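Local coordinates for DNA helicase RecQ (Deinococcus radiodurans, PDB 4Q48), which probably couples ATP hydrolysis to the unwinding of duplex DNA, moving in the 3'-5' direction as a zinc-containing helicase of the RecQ family, at residues Leu131-Ile144 against Leu164-Arg176. Sequence-based numbering, arbitrary orientation.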
loop_
_atom_site.group_PDB
_atom_site.type_symbol
_atom_site.label_atom_id
_atom_site.label_comp_id
_atom_site.label_asym_id
_atom_site.label_seq_id
_atom_site.Cartn_x
_atom_site.Cartn_y
_atom_site.Cartn_z
ATOM N N LEU A 131 0.026 -18.112 -25.255
ATOM C CA LEU A 131 0.353 -19.114 -24.249
ATOM C C LEU A 131 0.993 -20.340 -24.912
ATOM O O LEU A 131 1.831 -21.023 -24.316
ATOM C CB LEU A 131 -0.904 -19.488 -23.464
ATOM C CG LEU A 131 -1.306 -18.385 -22.471
ATOM C CD1 LEU A 131 -2.769 -18.496 -22.146
ATOM C CD2 LEU A 131 -0.478 -18.391 -21.186
ATOM N N ASP A 132 0.622 -20.589 -26.166
ATOM C CA ASP A 132 1.185 -21.700 -26.921
ATOM C C ASP A 132 2.673 -21.464 -27.245
ATOM O O ASP A 132 3.483 -22.392 -27.075
ATOM C CB ASP A 132 0.395 -21.913 -28.227
ATOM C CG ASP A 132 -0.906 -22.695 -28.020
ATOM O OD1 ASP A 132 -1.104 -23.283 -26.942
ATOM O OD2 ASP A 132 -1.755 -22.699 -28.936
ATOM N N LEU A 133 3.032 -20.242 -27.682
ATOM C CA LEU A 133 4.429 -19.901 -27.985
ATOM C C LEU A 133 5.292 -20.112 -26.761
ATOM O O LEU A 133 6.405 -20.671 -26.830
ATOM C CB LEU A 133 4.603 -18.455 -28.425
ATOM C CG LEU A 133 4.113 -17.921 -29.769
ATOM C CD1 LEU A 133 4.927 -16.700 -30.083
ATOM C CD2 LEU A 133 4.227 -18.922 -30.907
ATOM N N LEU A 134 4.759 -19.687 -25.626
ATOM C CA LEU A 134 5.516 -19.754 -24.399
ATOM C C LEU A 134 5.888 -21.189 -24.107
ATOM O O LEU A 134 6.977 -21.473 -23.596
ATOM C CB LEU A 134 4.692 -19.150 -23.265
ATOM C CG LEU A 134 4.613 -17.615 -23.361
ATOM C CD1 LEU A 134 3.533 -17.067 -22.462
ATOM C CD2 LEU A 134 5.959 -17.003 -22.997
ATOM N N GLU A 135 4.987 -22.102 -24.467
ATOM C CA GLU A 135 5.197 -23.517 -24.210
ATOM C C GLU A 135 6.391 -24.032 -25.003
ATOM O O GLU A 135 7.095 -24.949 -24.546
ATOM C CB GLU A 135 3.938 -24.305 -24.534
ATOM C CG GLU A 135 3.094 -24.588 -23.318
ATOM C CD GLU A 135 1.747 -25.224 -23.651
ATOM O OE1 GLU A 135 1.492 -25.512 -24.835
ATOM O OE2 GLU A 135 0.923 -25.407 -22.724
ATOM N N ARG A 136 6.627 -23.417 -26.168
ATOM C CA ARG A 136 7.779 -23.757 -27.008
ATOM C C ARG A 136 8.873 -22.659 -27.040
ATOM O O ARG A 136 9.633 -22.557 -27.997
ATOM C CB ARG A 136 7.300 -24.111 -28.441
ATOM C CG ARG A 136 6.278 -23.158 -29.074
ATOM C CD ARG A 136 5.656 -23.741 -30.345
ATOM N NE ARG A 136 5.171 -22.768 -31.339
ATOM C CZ ARG A 136 5.936 -22.172 -32.257
ATOM N NH1 ARG A 136 7.223 -22.456 -32.341
ATOM N NH2 ARG A 136 5.409 -21.314 -33.117
ATOM N N ALA A 137 8.966 -21.868 -25.972
ATOM C CA ALA A 137 10.039 -20.876 -25.821
ATOM C C ALA A 137 10.804 -21.098 -24.515
ATOM O O ALA A 137 10.248 -21.608 -23.536
ATOM C CB ALA A 137 9.478 -19.474 -25.866
ATOM N N PRO A 138 12.095 -20.736 -24.493
ATOM C CA PRO A 138 12.884 -21.004 -23.291
ATOM C C PRO A 138 12.562 -19.988 -22.216
ATOM O O PRO A 138 13.007 -18.841 -22.295
ATOM C CB PRO A 138 14.313 -20.869 -23.781
ATOM C CG PRO A 138 14.226 -19.981 -24.951
ATOM C CD PRO A 138 12.919 -20.219 -25.591
ATOM N N VAL A 139 11.779 -20.393 -21.224
ATOM C CA VAL A 139 11.305 -19.448 -20.232
ATOM C C VAL A 139 11.951 -19.685 -18.870
ATOM O O VAL A 139 11.956 -20.811 -18.346
ATOM C CB VAL A 139 9.766 -19.522 -20.087
ATOM C CG1 VAL A 139 9.294 -18.592 -19.001
ATOM C CG2 VAL A 139 9.089 -19.211 -21.405
ATOM N N ALA A 140 12.488 -18.615 -18.288
ATOM C CA ALA A 140 13.089 -18.707 -16.960
ATOM C C ALA A 140 12.051 -18.543 -15.839
ATOM O O ALA A 140 12.167 -19.199 -14.813
ATOM C CB ALA A 140 14.199 -17.684 -16.807
ATOM N N LEU A 141 11.047 -17.684 -16.027
ATOM C CA LEU A 141 10.011 -17.500 -15.007
ATOM C C LEU A 141 8.892 -16.592 -15.472
ATOM O O LEU A 141 8.935 -16.033 -16.561
ATOM C CB LEU A 141 10.616 -16.919 -13.726
ATOM C CG LEU A 141 11.345 -15.575 -13.909
ATOM C CD1 LEU A 141 10.430 -14.373 -13.534
ATOM C CD2 LEU A 141 12.668 -15.542 -13.152
ATOM N N PHE A 142 7.882 -16.465 -14.624
ATOM C CA PHE A 142 6.872 -15.419 -14.738
ATOM C C PHE A 142 6.966 -14.457 -13.559
ATOM O O PHE A 142 6.897 -14.893 -12.402
ATOM C CB PHE A 142 5.480 -16.024 -14.778
ATOM C CG PHE A 142 5.181 -16.776 -16.023
ATOM C CD1 PHE A 142 4.943 -16.103 -17.209
ATOM C CD2 PHE A 142 5.163 -18.165 -16.025
ATOM C CE1 PHE A 142 4.647 -16.804 -18.384
ATOM C CE2 PHE A 142 4.888 -18.867 -17.177
ATOM C CZ PHE A 142 4.627 -18.181 -18.367
ATOM N N ALA A 143 7.119 -13.161 -13.840
ATOM C CA ALA A 143 6.989 -12.126 -12.798
ATOM C C ALA A 143 5.727 -11.353 -13.029
ATOM O O ALA A 143 5.584 -10.687 -14.064
ATOM C CB ALA A 143 8.156 -11.198 -12.806
ATOM N N ILE A 144 4.803 -11.437 -12.075
ATOM C CA ILE A 144 3.586 -10.627 -12.125
ATOM C C ILE A 144 3.789 -9.346 -11.297
ATOM O O ILE A 144 3.763 -9.372 -10.062
ATOM C CB ILE A 144 2.360 -11.420 -11.639
ATOM C CG1 ILE A 144 2.057 -12.572 -12.600
ATOM C CG2 ILE A 144 1.135 -10.558 -11.614
ATOM C CD1 ILE A 144 2.518 -13.942 -12.111
ATOM N N LEU A 164 -5.090 -14.389 -14.771
ATOM C CA LEU A 164 -3.718 -14.870 -14.617
ATOM C C LEU A 164 -3.647 -16.074 -13.697
ATOM O O LEU A 164 -2.554 -16.556 -13.372
ATOM C CB LEU A 164 -2.826 -13.761 -14.057
ATOM C CG LEU A 164 -2.575 -12.601 -15.019
ATOM C CD1 LEU A 164 -1.667 -11.587 -14.385
ATOM C CD2 LEU A 164 -2.036 -13.073 -16.371
ATOM N N SER A 165 -4.821 -16.528 -13.256
ATOM C CA SER A 165 -5.035 -17.893 -12.793
ATOM C C SER A 165 -4.209 -18.861 -13.613
ATOM O O SER A 165 -3.591 -19.784 -13.084
ATOM C CB SER A 165 -6.512 -18.279 -12.904
ATOM O OG SER A 165 -7.366 -17.211 -12.535
ATOM N N VAL A 166 -4.213 -18.610 -14.917
ATOM C CA VAL A 166 -3.751 -19.544 -15.931
ATOM C C VAL A 166 -2.238 -19.822 -15.923
ATOM O O VAL A 166 -1.813 -20.873 -16.367
ATOM C CB VAL A 166 -4.172 -19.031 -17.341
ATOM C CG1 VAL A 166 -3.126 -18.083 -17.909
ATOM C CG2 VAL A 166 -4.416 -20.176 -18.296
ATOM N N LEU A 167 -1.423 -18.918 -15.397
ATOM C CA LEU A 167 0.013 -19.173 -15.400
ATOM C C LEU A 167 0.321 -20.400 -14.570
ATOM O O LEU A 167 1.104 -21.249 -14.986
ATOM C CB LEU A 167 0.817 -17.986 -14.876
ATOM C CG LEU A 167 0.732 -16.738 -15.752
ATOM C CD1 LEU A 167 1.689 -15.686 -15.224
ATOM C CD2 LEU A 167 0.941 -17.019 -17.243
ATOM N N ALA A 168 -0.277 -20.491 -13.390
ATOM C CA ALA A 168 -0.072 -21.656 -12.538
ATOM C C ALA A 168 -0.659 -22.943 -13.148
ATOM O O ALA A 168 -0.222 -24.044 -12.807
ATOM C CB ALA A 168 -0.650 -21.403 -11.177
ATOM N N GLU A 169 -1.660 -22.817 -14.018
ATOM C CA GLU A 169 -2.220 -23.998 -14.687
ATOM C C GLU A 169 -1.319 -24.539 -15.778
ATOM O O GLU A 169 -0.771 -25.625 -15.669
ATOM C CB GLU A 169 -3.584 -23.696 -15.297
ATOM C CG GLU A 169 -4.761 -24.161 -14.461
ATOM C CD GLU A 169 -6.001 -23.310 -14.682
ATOM O OE1 GLU A 169 -6.282 -22.409 -13.840
ATOM O OE2 GLU A 169 -6.684 -23.541 -15.711
ATOM N N ARG A 170 -1.128 -23.743 -16.818
ATOM C CA ARG A 170 -0.442 -24.212 -18.006
ATOM C C ARG A 170 1.063 -24.319 -17.814
ATOM O O ARG A 170 1.737 -24.995 -18.601
ATOM C CB ARG A 170 -0.809 -23.332 -19.206
ATOM C CG ARG A 170 -2.144 -23.794 -19.779
ATOM C CD ARG A 170 -2.609 -23.072 -21.010
ATOM N NE ARG A 170 -1.804 -23.427 -22.157
ATOM C CZ ARG A 170 -2.056 -23.031 -23.400
ATOM N NH1 ARG A 170 -3.105 -22.267 -23.662
ATOM N NH2 ARG A 170 -1.246 -23.391 -24.389
ATOM N N PHE A 171 1.583 -23.684 -16.765
ATOM C CA PHE A 171 3.017 -23.720 -16.472
ATOM C C PHE A 171 3.304 -23.923 -15.000
ATOM O O PHE A 171 3.885 -23.046 -14.373
ATOM C CB PHE A 171 3.705 -22.418 -16.914
ATOM C CG PHE A 171 3.361 -21.991 -18.308
ATOM C CD1 PHE A 171 2.262 -21.198 -18.544
ATOM C CD2 PHE A 171 4.136 -22.400 -19.374
ATOM C CE1 PHE A 171 1.946 -20.820 -19.816
ATOM C CE2 PHE A 171 3.829 -22.034 -20.642
ATOM C CZ PHE A 171 2.736 -21.241 -20.874
ATOM N N PRO A 172 2.905 -25.075 -14.438
ATOM C CA PRO A 172 3.139 -25.324 -13.008
ATOM C C PRO A 172 4.617 -25.361 -12.649
ATOM O O PRO A 172 5.036 -24.941 -11.574
ATOM C CB PRO A 172 2.513 -26.699 -12.783
ATOM C CG PRO A 172 1.568 -26.887 -13.925
ATOM C CD PRO A 172 2.212 -26.202 -15.081
ATOM N N GLU A 173 5.407 -25.881 -13.573
ATOM C CA GLU A 173 6.811 -26.136 -13.312
ATOM C C GLU A 173 7.648 -24.870 -13.297
ATOM O O GLU A 173 8.744 -24.873 -12.740
ATOM C CB GLU A 173 7.350 -27.136 -14.346
ATOM C CG GLU A 173 7.653 -26.525 -15.710
ATOM C CD GLU A 173 6.397 -26.123 -16.505
ATOM O OE1 GLU A 173 5.245 -26.418 -16.059
ATOM O OE2 GLU A 173 6.581 -25.510 -17.597
ATOM N N LEU A 174 7.163 -23.801 -13.930
ATOM C CA LEU A 174 7.890 -22.519 -13.934
ATOM C C LEU A 174 7.578 -21.654 -12.709
ATOM O O LEU A 174 6.418 -21.553 -12.292
ATOM C CB LEU A 174 7.580 -21.732 -15.203
ATOM C CG LEU A 174 8.058 -22.369 -16.513
ATOM C CD1 LEU A 174 7.692 -21.491 -17.697
ATOM C CD2 LEU A 174 9.544 -22.694 -16.505
ATOM N N PRO A 175 8.607 -20.982 -12.161
ATOM C CA PRO A 175 8.456 -20.111 -10.986
ATOM C C PRO A 175 7.550 -18.910 -11.241
ATOM O O PRO A 175 7.566 -18.366 -12.347
ATOM C CB PRO A 175 9.894 -19.624 -10.717
ATOM C CG PRO A 175 10.765 -20.581 -11.399
ATOM C CD PRO A 175 10.007 -21.028 -12.619
ATOM N N ARG A 176 6.782 -18.522 -10.226
ATOM C CA ARG A 176 5.939 -17.328 -10.267
ATOM C C ARG A 176 6.357 -16.367 -9.157
ATOM O O ARG A 176 6.258 -16.717 -7.981
ATOM C CB ARG A 176 4.464 -17.662 -10.047
ATOM C CG ARG A 176 3.657 -17.942 -11.276
ATOM C CD ARG A 176 2.230 -18.375 -10.915
ATOM N NE ARG A 176 2.150 -19.300 -9.780
ATOM C CZ ARG A 176 2.419 -20.596 -9.834
ATOM N NH1 ARG A 176 2.809 -21.147 -10.977
ATOM N NH2 ARG A 176 2.313 -21.339 -8.742
#
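Phe142 and Phe171 meet in the buried middle of the contact, centroids 5.1 Å apart and planes inclined at 59°; such broad rings fill the space between helices and sheet. Phe142 CE2 lies nearest Phe171 CG, and Phe171 CZ, across the ring from CG, meets Leu134 CB at 3.7 Å. Leu167 CD2 sits over a face of Phe142 in a CH-pi contact, 4.0 Å from the centroid, while CD1 reaches Ile144 CD1; a branched leucine suits a place between two strand side chains. Backbone pairing is parallel: Phe142 N donates an almost straight bond to Pro175 O (3.0 Å, 177°).

Toward solvent, a turn about the CG-CD bond of Arg170 (chi3 71°) lays one guanidinium face against Leu131 CB. Arginine suits this place because its several N-H groups serve two carboxylates: NH2 forms a salt bridge to Asp132 OD1 (2.6 Å), and NE and NH2 add long, weak hydrogen bonds to Glu135. An alanine in its place would probably leave both carboxylates without their shared cation and strip the flat cover from Leu131 CB.

Apolar packing thus buries helix 165-170, in the beta-alpha-beta crossover between strands 139-145 and 176-180 of this RecA-like domain, against the sheet, while salt bridges join it to helix 128-135.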